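Local coordinates for protein DNA polymerase (Pyrobaculum calidifontis, PDB 5MDN) that probably catalyses template-directed DNA synthesis as a family B polymerase, adding deoxyribonucleotides from their triphosphates to a growing strand with release of diphosphate, at residues Cys627-Glu632 with Asp673-Trp678; Arg664-Lys669 with Asp742-Ile747; Tyr43-Lys48 with Gly104-Tyr109. All blocks are in the same frame, centred on the assembly; numbering follows the deposited sequence.

Contact 1: Cys627-Glu632 with Asp673-Trp678; sequences CELAKE and DDLIIW
The carbonyl oxygen of Asp674 takes one hydrogen bond across the contact, from Leu629 N, which lies 2.9 Å from Asp674 O. The amide arrives in the carbonyl plane, on a lone pair, although the bond is bent at the hydrogen (133°). Leu629 belongs to the first turn of helix 628-643, where amides have no carbonyl of a preceding turn, so the loop supplies the acceptor. The next amide is satisfied locally: Cys627 is the N-cap, and Ala630 N lies 3.5 Å from Cys627 SG in a capping bond. For this the sulfur sits between the backbone N and the carbonyl carbon, chi1 64°. Cys627 CB meanwhile packs on Ile677 CG1 at 3.6 Å. Leu629, with CG anti to its backbone N, runs alongside Leu675, and their CD2 methyls meet at 4.0 Å. On the partly exposed flank Glu628 bends at chi2 and crosses Trp678 at about a right angle. Its OE2 comes to the indole edge, in the ring plane, 3.7 Å from Trp678 CD1. The same Glu628 OE2 is salt-bridged to Lys631 NZ at 3.3 Å, one turn along the helix. Beyond the segments Trp678 meets His314 edge-to-face. In the thumb, the C-terminal helical region of family B polymerases, loop 673-678 packs against the start of helix 628-643, strand 716-718 (Ile677 backbone-bonded to Tyr716) and helix 743-756 (Tyr746 on Leu675 and Ile677).

Contact 2: Arg664-Lys669 with Asp742-Ile747; sequences RLKAYK and DVDYYI
Leu665 leaves helix 647-666 with its CB directed at the start of helix 743-756, and chi1 of -161° puts CG anti to the backbone N. At the branch, Leu665 CG lies 3.6 Å from Val743 CG2, the two side chains passing each other in opposite directions. One methyl goes further into the interface: Leu665 CD2 touches Ile747 CD1 at 3.9 Å and stays near the CB of Tyr746. The other, CD1, turns toward Leu629 of the preceding helix. Val743 and Ile747, one turn apart, thus form an apolar pair on which Leu665 rests. Lys666 closes the same patch with its aliphatic stem, crossing Val743 and Ile747 at about a right angle. Its CG is 3.7 Å from Val743 CG1, and beyond CG the chain is extended. The ammonium ends 5.1 Å from the carboxylate, Lys666 NZ to Asp744 OD1, too far for a salt bridge; the opposite charges may attract weakly. No hydrogen bond joins the two segments.

Both are helix ends. Helix 647-666 stops in a Schellman motif, with Tyr668 at positive phi (59°) and Lys669 N bonded back to Arg664 O at 3.2 Å; the Tyr668 ring then lays one face over Lys666 O. Asp742 is the N-cap of the other helix. This C-terminal helical region, the thumb in family B polymerases, sets the end of helix 647-666 against the beginning of helix 743-756, with Phe670 beside Leu665 and strand 716-718 touching Asp742, Tyr745 and Tyr746.

Contact 3: Tyr43-Lys48 with Gly104-Tyr109; sequences YAKCDK and GVVDVY
Between Tyr43 and Tyr109 the two strands are closely bonded, whereas toward Asp47 and Lys48 they run out to solvent. Tyr43 and Tyr109 form an antiparallel hydrogen-bonded pair. Tyr43 N lies 3.0 Å from Tyr109 O and in its carbonyl plane, while the return bond from Tyr109 N approaches Tyr43 O from above the carbonyl plane. Next along, Lys45 N meets Asp107 O at 2.8 Å, nearly along the C=O axis. Ala44 and Val108, a non-hydrogen-bonded pair, share the face opposite Tyr43 and Tyr109, with Ala44 CB 4.3 Å from Val108 CG1, and helix 92-100 covers Val108.

Strand 105-109 is the edge of a four-stranded antiparallel sheet beside strand 41-46. With helices 51-58 and 92-100 in the connections, the order of elements is beta-alpha-beta-beta-alpha-beta and the topology is ferredoxin-like.

On the face of Tyr43 and Tyr109, Lys45 crosses the Tyr109 ring obliquely. Its CG is anti to the backbone N (chi1 -163°), CB sits in plane at the ring edge, 3.9 Å from Tyr109 CE2, and a bend at chi3 (54°) brings NZ within 3.1 Å of Tyr109 OH, to which it donates. Lys45 CE also rests on Val106 CG2 at 3.7 Å. An alanine here would remove the ammonium and most of the stem, and would probably leave the Tyr109 hydroxyl without this donor and Val106 less covered.

At Val106, itself exposed like Asp47 and Lys48, the chain turns a corner, and beyond it the side chains of Cys46 and Val105 diverge. Asp47 N still bonds to Gly104 O, though the position of that oxygen is less certain.

How the contacts relate
Contact 3 comes first along the chain, in the N-terminal ferredoxin-like sheet; contacts 1 and 2 follow in the C-terminal helical region, on the opposite side of the chain's centre. Their segments alternate: 627-632, 664-669, 673-678, 742-747. Their centres are 13 Å apart, and helices 628-643 and 647-666 are consecutive. The two contacts touch through a probable hydrogen bond of 2.7 Å between Leu675 O and Tyr746 OH and through packing of Leu629 on Arg664, so they form one continuous patch in which helix ends and the loop 673-678 meet. Contact 3 lies about 45 Å from contact 1, nearest atoms, and touches neither, consistent with separate domains of the polymerase.

Contact 1: Cys627-Glu632 with Asp673-Trp678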
loop_
_atom_site.group_PDB
_atom_site.type_symbol
_atom_site.label_atom_id
_atom_site.label_comp_id
_atom_site.label_asym_id
_atom_site.label_seq_id
_atom_site.Cartn_x
_atom_site.Cartn_y
_atom_site.Cartn_z
ATOM N N CYS A 627 -22.038 4.348 -14.884
ATOM C CA CYS A 627 -22.504 5.472 -14.090
ATOM C C CYS A 627 -22.661 5.045 -12.631
ATOM O O CYS A 627 -22.606 3.860 -12.292
ATOM C CB CYS A 627 -23.832 5.996 -14.634
ATOM S SG CYS A 627 -25.203 4.816 -14.521
ATOM N N GLU A 628 -22.862 6.034 -11.757
ATOM C CA GLU A 628 -22.961 5.744 -10.331
ATOM C C GLU A 628 -24.282 5.084 -9.958
ATOM O O GLU A 628 -24.381 4.498 -8.875
ATOM C CB GLU A 628 -22.757 7.020 -9.514
ATOM C CG GLU A 628 -21.399 7.666 -9.731
ATOM C CD GLU A 628 -20.256 6.767 -9.290
ATOM O OE1 GLU A 628 -20.398 6.090 -8.251
ATOM O OE2 GLU A 628 -19.218 6.731 -9.985
ATOM N N LEU A 629 -25.294 5.159 -10.825
ATOM C CA LEU A 629 -26.511 4.388 -10.590
ATOM C C LEU A 629 -26.274 2.904 -10.848
ATOM O O LEU A 629 -26.781 2.052 -10.110
ATOM C CB LEU A 629 -27.647 4.915 -11.467
ATOM C CG LEU A 629 -28.972 4.158 -11.364
ATOM C CD1 LEU A 629 -29.477 4.157 -9.929
ATOM C CD2 LEU A 629 -30.013 4.754 -12.300
ATOM N N ALA A 630 -25.511 2.580 -11.896
ATOM C CA ALA A 630 -25.163 1.187 -12.159
ATOM C C ALA A 630 -24.357 0.595 -11.008
ATOM O O ALA A 630 -24.511 -0.586 -10.674
ATOM C CB ALA A 630 -24.390 1.077 -13.472
ATOM N N LYS A 631 -23.481 1.399 -10.400
ATOM C CA LYS A 631 -22.737 0.942 -9.230
ATOM C C LYS A 631 -23.671 0.689 -8.052
ATOM O O LYS A 631 -23.514 -0.302 -7.329
ATOM C CB LYS A 631 -21.671 1.970 -8.851
ATOM C CG LYS A 631 -20.581 2.173 -9.891
ATOM C CD LYS A 631 -19.240 1.651 -9.398
ATOM C CE LYS A 631 -18.091 2.216 -10.219
ATOM N NZ LYS A 631 -18.014 3.699 -10.100
ATOM N N GLU A 632 -24.636 1.588 -7.837
ATOM C CA GLU A 632 -25.606 1.398 -6.763
ATOM C C GLU A 632 -26.414 0.119 -6.962
ATOM O O GLU A 632 -26.667 -0.617 -6.000
ATOM C CB GLU A 632 -26.536 2.611 -6.688
ATOM C CG GLU A 632 -27.484 2.621 -5.496
ATOM C CD GLU A 632 -26.753 2.659 -4.168
ATOM O OE1 GLU A 632 -25.670 3.281 -4.105
ATOM O OE2 GLU A 632 -27.263 2.074 -3.188
ATOM N N ASP A 673 -27.319 13.410 -10.680
ATOM C CA ASP A 673 -25.959 13.019 -10.308
ATOM C C ASP A 673 -25.713 11.531 -10.525
ATOM O O ASP A 673 -24.610 11.125 -10.910
ATOM C CB ASP A 673 -25.690 13.394 -8.851
ATOM C CG ASP A 673 -25.699 14.892 -8.623
ATOM O OD1 ASP A 673 -25.331 15.640 -9.554
ATOM O OD2 ASP A 673 -26.075 15.322 -7.514
ATOM N N ASP A 674 -26.727 10.701 -10.278
ATOM C CA ASP A 674 -26.561 9.260 -10.421
ATOM C C ASP A 674 -26.412 8.826 -11.875
ATOM O O ASP A 674 -26.002 7.688 -12.128
ATOM C CB ASP A 674 -27.743 8.535 -9.777
ATOM C CG ASP A 674 -27.909 8.881 -8.309
ATOM O OD1 ASP A 674 -26.897 8.874 -7.577
ATOM O OD2 ASP A 674 -29.051 9.161 -7.889
ATOM N N LEU A 675 -26.740 9.695 -12.833
ATOM C CA LEU A 675 -26.674 9.343 -14.245
ATOM C C LEU A 675 -25.360 9.734 -14.917
ATOM O O LEU A 675 -25.134 9.339 -16.065
ATOM C CB LEU A 675 -27.842 9.986 -15.002
ATOM C CG LEU A 675 -29.251 9.612 -14.531
ATOM C CD1 LEU A 675 -30.290 10.094 -15.530
ATOM C CD2 LEU A 675 -29.373 8.112 -14.308
ATOM N N ILE A 676 -24.493 10.495 -14.243
ATOM C CA ILE A 676 -23.237 10.926 -14.852
ATOM C C ILE A 676 -22.279 9.747 -14.975
ATOM O O ILE A 676 -22.157 8.916 -14.064
ATOM C CB ILE A 676 -22.607 12.081 -14.053
ATOM C CG1 ILE A 676 -23.310 13.408 -14.357
ATOM C CG2 ILE A 676 -21.116 12.205 -14.333
ATOM C CD1 ILE A 676 -24.595 13.640 -13.637
ATOM N N ILE A 677 -21.596 9.672 -16.116
ATOM C CA ILE A 677 -20.602 8.642 -16.403
ATOM C C ILE A 677 -19.237 9.315 -16.481
ATOM O O ILE A 677 -19.025 10.207 -17.310
ATOM C CB ILE A 677 -20.928 7.900 -17.709
ATOM C CG1 ILE A 677 -22.366 7.372 -17.676
ATOM C CG2 ILE A 677 -19.946 6.766 -17.938
ATOM C CD1 ILE A 677 -22.857 6.848 -19.005
ATOM N N TRP A 678 -18.311 8.894 -15.620
ATOM C CA TRP A 678 -16.989 9.505 -15.553
ATOM C C TRP A 678 -15.991 8.799 -16.464
ATOM O O TRP A 678 -16.049 7.583 -16.667
ATOM C CB TRP A 678 -16.413 9.483 -14.133
ATOM C CG TRP A 678 -17.225 10.131 -13.061
ATOM C CD1 TRP A 678 -17.810 9.507 -11.998
ATOM C CD2 TRP A 678 -17.558 11.518 -12.944
ATOM N NE1 TRP A 678 -18.469 10.419 -11.217
ATOM C CE2 TRP A 678 -18.336 11.662 -11.778
ATOM C CE3 TRP A 678 -17.274 12.655 -13.710
ATOM C CZ2 TRP A 678 -18.833 12.893 -11.359
ATOM C CZ3 TRP A 678 -17.768 13.875 -13.291
ATOM C CH2 TRP A 678 -18.540 13.985 -12.127
#

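Contact 2: Arg664-Lys669 with Asp742-Ile747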
loop_
_atom_site.group_PDB
_atom_site.type_symbol
_atom_site.label_atom_id
_atom_site.label_comp_id
_atom_site.label_asym_id
_atom_site.label_seq_id
_atom_site.Cartn_x
_atom_site.Cartn_y
_atom_site.Cartn_z
ATOM N N ARG A 664 -39.275 3.735 -11.407
ATOM C CA ARG A 664 -39.041 5.129 -11.040
ATOM C C ARG A 664 -38.176 5.847 -12.065
ATOM O O ARG A 664 -38.235 7.077 -12.161
ATOM C CB ARG A 664 -38.352 5.256 -9.679
ATOM C CG ARG A 664 -36.916 4.772 -9.678
ATOM C CD ARG A 664 -36.151 5.308 -8.483
ATOM N NE ARG A 664 -34.763 4.856 -8.489
ATOM C CZ ARG A 664 -33.776 5.525 -9.076
ATOM N NH1 ARG A 664 -34.034 6.665 -9.705
ATOM N NH2 ARG A 664 -32.536 5.057 -9.039
ATOM N N LEU A 665 -37.364 5.108 -12.826
ATOM C CA LEU A 665 -36.494 5.743 -13.809
ATOM C C LEU A 665 -37.292 6.213 -15.015
ATOM O O LEU A 665 -37.038 7.299 -15.548
ATOM C CB LEU A 665 -35.389 4.773 -14.231
ATOM C CG LEU A 665 -34.126 5.324 -14.896
ATOM C CD1 LEU A 665 -33.501 6.415 -14.044
ATOM C CD2 LEU A 665 -33.131 4.202 -15.156
ATOM N N LYS A 666 -38.266 5.415 -15.453
ATOM C CA LYS A 666 -39.159 5.839 -16.521
ATOM C C LYS A 666 -40.201 6.841 -16.042
ATOM O O LYS A 666 -40.787 7.548 -16.869
ATOM C CB LYS A 666 -39.846 4.623 -17.145
ATOM C CG LYS A 666 -38.980 3.890 -18.158
ATOM C CD LYS A 666 -39.770 2.835 -18.911
ATOM C CE LYS A 666 -38.937 2.216 -20.022
ATOM N NZ LYS A 666 -39.640 1.082 -20.684
ATOM N N ALA A 667 -40.440 6.918 -14.734
ATOM C CA ALA A 667 -41.348 7.907 -14.164
ATOM C C ALA A 667 -40.674 9.251 -13.924
ATOM O O ALA A 667 -41.327 10.173 -13.422
ATOM C CB ALA A 667 -41.942 7.386 -12.855
ATOM N N TYR A 668 -39.394 9.371 -14.273
ATOM C CA TYR A 668 -38.632 10.613 -14.166
ATOM C C TYR A 668 -38.603 11.123 -12.722
ATOM O O TYR A 668 -39.067 12.223 -12.409
ATOM C CB TYR A 668 -39.204 11.674 -15.117
ATOM C CG TYR A 668 -39.214 11.254 -16.574
ATOM C CD1 TYR A 668 -38.035 11.123 -17.299
ATOM C CD2 TYR A 668 -40.413 10.987 -17.223
ATOM C CE1 TYR A 668 -38.055 10.736 -18.630
ATOM C CE2 TYR A 668 -40.442 10.602 -18.550
ATOM C CZ TYR A 668 -39.262 10.478 -19.249
ATOM O OH TYR A 668 -39.290 10.095 -20.570
ATOM N N LYS A 669 -38.038 10.296 -11.839
ATOM C CA LYS A 669 -37.823 10.674 -10.446
ATOM C C LYS A 669 -36.365 10.472 -10.042
ATOM O O LYS A 669 -36.053 10.420 -8.848
ATOM C CB LYS A 669 -38.714 9.856 -9.509
ATOM C CG LYS A 669 -38.890 10.464 -8.123
ATOM C CD LYS A 669 -39.307 9.422 -7.112
ATOM C CE LYS A 669 -38.157 8.425 -6.965
ATOM N NZ LYS A 669 -38.332 7.431 -5.875
ATOM N N ASP A 742 -32.339 10.205 -22.062
ATOM C CA ASP A 742 -32.604 8.977 -22.813
ATOM C C ASP A 742 -32.639 7.805 -21.841
ATOM O O ASP A 742 -31.636 7.115 -21.634
ATOM C CB ASP A 742 -31.548 8.742 -23.894
ATOM C CG ASP A 742 -31.850 7.520 -24.755
ATOM O OD1 ASP A 742 -32.985 6.999 -24.684
ATOM O OD2 ASP A 742 -30.950 7.074 -25.498
ATOM N N VAL A 743 -33.809 7.581 -21.241
ATOM C CA VAL A 743 -33.967 6.507 -20.265
ATOM C C VAL A 743 -33.745 5.144 -20.910
ATOM O O VAL A 743 -33.230 4.224 -20.265
ATOM C CB VAL A 743 -35.351 6.620 -19.586
ATOM C CG1 VAL A 743 -36.361 5.632 -20.173
ATOM C CG2 VAL A 743 -35.220 6.434 -18.094
ATOM N N ASP A 744 -34.122 4.988 -22.184
ATOM C CA ASP A 744 -33.943 3.709 -22.863
ATOM C C ASP A 744 -32.480 3.284 -22.889
ATOM O O ASP A 744 -32.182 2.085 -22.916
ATOM C CB ASP A 744 -34.501 3.791 -24.282
ATOM C CG ASP A 744 -35.998 4.026 -24.308
ATOM O OD1 ASP A 744 -36.586 4.231 -23.224
ATOM O OD2 ASP A 744 -36.587 4.012 -25.408
ATOM N N TYR A 745 -31.556 4.245 -22.880
ATOM C CA TYR A 745 -30.138 3.913 -22.783
ATOM C C TYR A 745 -29.809 3.333 -21.412
ATOM O O TYR A 745 -29.197 2.262 -21.308
ATOM C CB TYR A 745 -29.302 5.168 -23.051
ATOM C CG TYR A 745 -27.798 4.966 -23.058
ATOM C CD1 TYR A 745 -27.071 4.893 -21.874
ATOM C CD2 TYR A 745 -27.097 4.915 -24.256
ATOM C CE1 TYR A 745 -25.699 4.723 -21.887
ATOM C CE2 TYR A 745 -25.725 4.761 -24.278
ATOM C CZ TYR A 745 -25.031 4.660 -23.091
ATOM O OH TYR A 745 -23.664 4.497 -23.111
ATOM N N TYR A 746 -30.212 4.028 -20.345
ATOM C CA TYR A 746 -29.793 3.655 -19.000
ATOM C C TYR A 746 -30.455 2.382 -18.489
ATOM O O TYR A 746 -29.897 1.733 -17.599
ATOM C CB TYR A 746 -30.062 4.811 -18.037
ATOM C CG TYR A 746 -29.039 5.916 -18.153
ATOM C CD1 TYR A 746 -27.735 5.634 -18.535
ATOM C CD2 TYR A 746 -29.374 7.238 -17.894
ATOM C CE1 TYR A 746 -26.790 6.633 -18.651
ATOM C CE2 TYR A 746 -28.434 8.247 -18.008
ATOM C CZ TYR A 746 -27.144 7.937 -18.385
ATOM O OH TYR A 746 -26.200 8.931 -18.501
ATOM N N ILE A 747 -31.612 1.997 -19.025
ATOM C CA ILE A 747 -32.198 0.714 -18.648
ATOM C C ILE A 747 -31.563 -0.430 -19.426
ATOM O O ILE A 747 -31.271 -1.491 -18.861
ATOM C CB ILE A 747 -33.728 0.742 -18.824
ATOM C CG1 ILE A 747 -34.367 1.581 -17.715
ATOM C CG2 ILE A 747 -34.304 -0.666 -18.830
ATOM C CD1 ILE A 747 -35.057 2.817 -18.198
#

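Contact 3: Tyr43-Lys48 with Gly104-Tyr109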
loop_
_atom_site.group_PDB
_atom_site.type_symbol
_atom_site.label_atom_id
_atom_site.label_comp_id
_atom_site.label_asym_id
_atom_site.label_seq_id
_atom_site.Cartn_x
_atom_site.Cartn_y
_atom_site.Cartn_z
ATOM N N TYR A 43 30.055 -2.242 -4.419
ATOM C CA TYR A 43 30.997 -3.336 -4.596
ATOM C C TYR A 43 31.235 -3.618 -6.075
ATOM O O TYR A 43 30.377 -3.367 -6.925
ATOM C CB TYR A 43 30.504 -4.613 -3.910
ATOM C CG TYR A 43 30.294 -4.482 -2.420
ATOM C CD1 TYR A 43 31.364 -4.270 -1.561
ATOM C CD2 TYR A 43 29.024 -4.590 -1.869
ATOM C CE1 TYR A 43 31.172 -4.156 -0.195
ATOM C CE2 TYR A 43 28.823 -4.480 -0.506
ATOM C CZ TYR A 43 29.900 -4.264 0.325
ATOM O OH TYR A 43 29.702 -4.153 1.683
ATOM N N ALA A 44 32.424 -4.138 -6.370
ATOM C CA ALA A 44 32.799 -4.552 -7.715
ATOM C C ALA A 44 33.460 -5.917 -7.613
ATOM O O ALA A 44 34.473 -6.064 -6.924
ATOM C CB ALA A 44 33.745 -3.536 -8.358
ATOM N N LYS A 45 32.899 -6.910 -8.303
ATOM C CA LYS A 45 33.387 -8.283 -8.197
ATOM C C LYS A 45 34.571 -8.466 -9.142
ATOM O O LYS A 45 34.412 -8.450 -10.367
ATOM C CB LYS A 45 32.258 -9.272 -8.480
ATOM C CG LYS A 45 32.544 -10.692 -8.006
ATOM C CD LYS A 45 31.368 -11.632 -8.259
ATOM C CE LYS A 45 30.907 -11.638 -9.705
ATOM N NZ LYS A 45 29.683 -12.477 -9.859
ATOM N N CYS A 46 35.755 -8.659 -8.567
ATOM C CA CYS A 46 37.007 -8.694 -9.310
ATOM C C CYS A 46 37.442 -10.119 -9.622
ATOM O O CYS A 46 37.322 -11.018 -8.782
ATOM C CB CYS A 46 38.111 -7.988 -8.519
ATOM S SG CYS A 46 38.345 -8.666 -6.868
ATOM N N ASP A 47 37.946 -10.318 -10.837
ATOM C CA ASP A 47 38.694 -11.528 -11.152
ATOM C C ASP A 47 40.165 -11.404 -10.757
ATOM O O ASP A 47 40.753 -12.365 -10.250
ATOM C CB ASP A 47 38.543 -11.866 -12.642
ATOM C CG ASP A 47 39.043 -10.760 -13.559
ATOM O OD1 ASP A 47 39.934 -9.980 -13.151
ATOM O OD2 ASP A 47 38.541 -10.679 -14.702
ATOM N N LYS A 48 40.774 -10.242 -10.989
ATOM C CA LYS A 48 42.048 -9.877 -10.380
ATOM C C LYS A 48 41.834 -8.602 -9.578
ATOM O O LYS A 48 41.201 -7.659 -10.066
ATOM C CB LYS A 48 43.149 -9.676 -11.429
ATOM C CG LYS A 48 43.950 -10.930 -11.767
ATOM C CD LYS A 48 43.156 -11.903 -12.623
ATOM C CE LYS A 48 43.972 -13.153 -12.916
ATOM N NZ LYS A 48 43.272 -14.091 -13.837
ATOM N N GLY A 104 39.032 -5.994 -14.416
ATOM C CA GLY A 104 39.532 -6.306 -13.107
ATOM C C GLY A 104 38.225 -6.984 -12.710
ATOM O O GLY A 104 38.158 -8.185 -12.591
ATOM N N VAL A 105 37.167 -6.194 -12.557
ATOM C CA VAL A 105 35.872 -6.681 -12.261
ATOM C C VAL A 105 35.068 -7.056 -13.469
ATOM O O VAL A 105 35.275 -6.575 -14.559
ATOM C CB VAL A 105 35.044 -5.605 -11.653
ATOM C CG1 VAL A 105 34.829 -4.505 -12.669
ATOM C CG2 VAL A 105 33.744 -6.233 -11.200
ATOM N N VAL A 106 34.083 -7.865 -13.174
ATOM C CA VAL A 106 33.105 -8.455 -14.070
ATOM C C VAL A 106 31.688 -7.948 -13.808
ATOM O O VAL A 106 30.870 -7.937 -14.736
ATOM C CB VAL A 106 33.155 -9.996 -13.997
ATOM C CG1 VAL A 106 34.455 -10.511 -14.594
ATOM C CG2 VAL A 106 32.998 -10.467 -12.560
ATOM N N ASP A 107 31.366 -7.534 -12.582
ATOM C CA ASP A 107 30.026 -7.051 -12.279
ATOM C C ASP A 107 30.079 -6.146 -11.055
ATOM O O ASP A 107 30.994 -6.234 -10.235
ATOM C CB ASP A 107 29.058 -8.216 -12.048
ATOM C CG ASP A 107 27.649 -7.905 -12.511
ATOM O OD1 ASP A 107 27.270 -6.715 -12.508
ATOM O OD2 ASP A 107 26.919 -8.852 -12.872
ATOM N N VAL A 108 29.061 -5.297 -10.929
ATOM C CA VAL A 108 28.963 -4.330 -9.841
ATOM C C VAL A 108 27.668 -4.577 -9.080
ATOM O O VAL A 108 26.657 -4.991 -9.655
ATOM C CB VAL A 108 29.029 -2.874 -10.354
ATOM C CG1 VAL A 108 30.407 -2.574 -10.919
ATOM C CG2 VAL A 108 27.955 -2.628 -11.404
ATOM N N TYR A 109 27.706 -4.333 -7.769
ATOM C CA TYR A 109 26.604 -4.706 -6.895
ATOM C C TYR A 109 26.348 -3.621 -5.858
ATOM O O TYR A 109 27.270 -2.936 -5.409
ATOM C CB TYR A 109 26.883 -6.041 -6.195
ATOM C CG TYR A 109 27.004 -7.205 -7.152
ATOM C CD1 TYR A 109 25.875 -7.801 -7.697
ATOM C CD2 TYR A 109 28.248 -7.697 -7.521
ATOM C CE1 TYR A 109 25.983 -8.861 -8.578
ATOM C CE2 TYR A 109 28.367 -8.757 -8.400
ATOM C CZ TYR A 109 27.230 -9.335 -8.925
ATOM O OH TYR A 109 27.340 -10.390 -9.801
#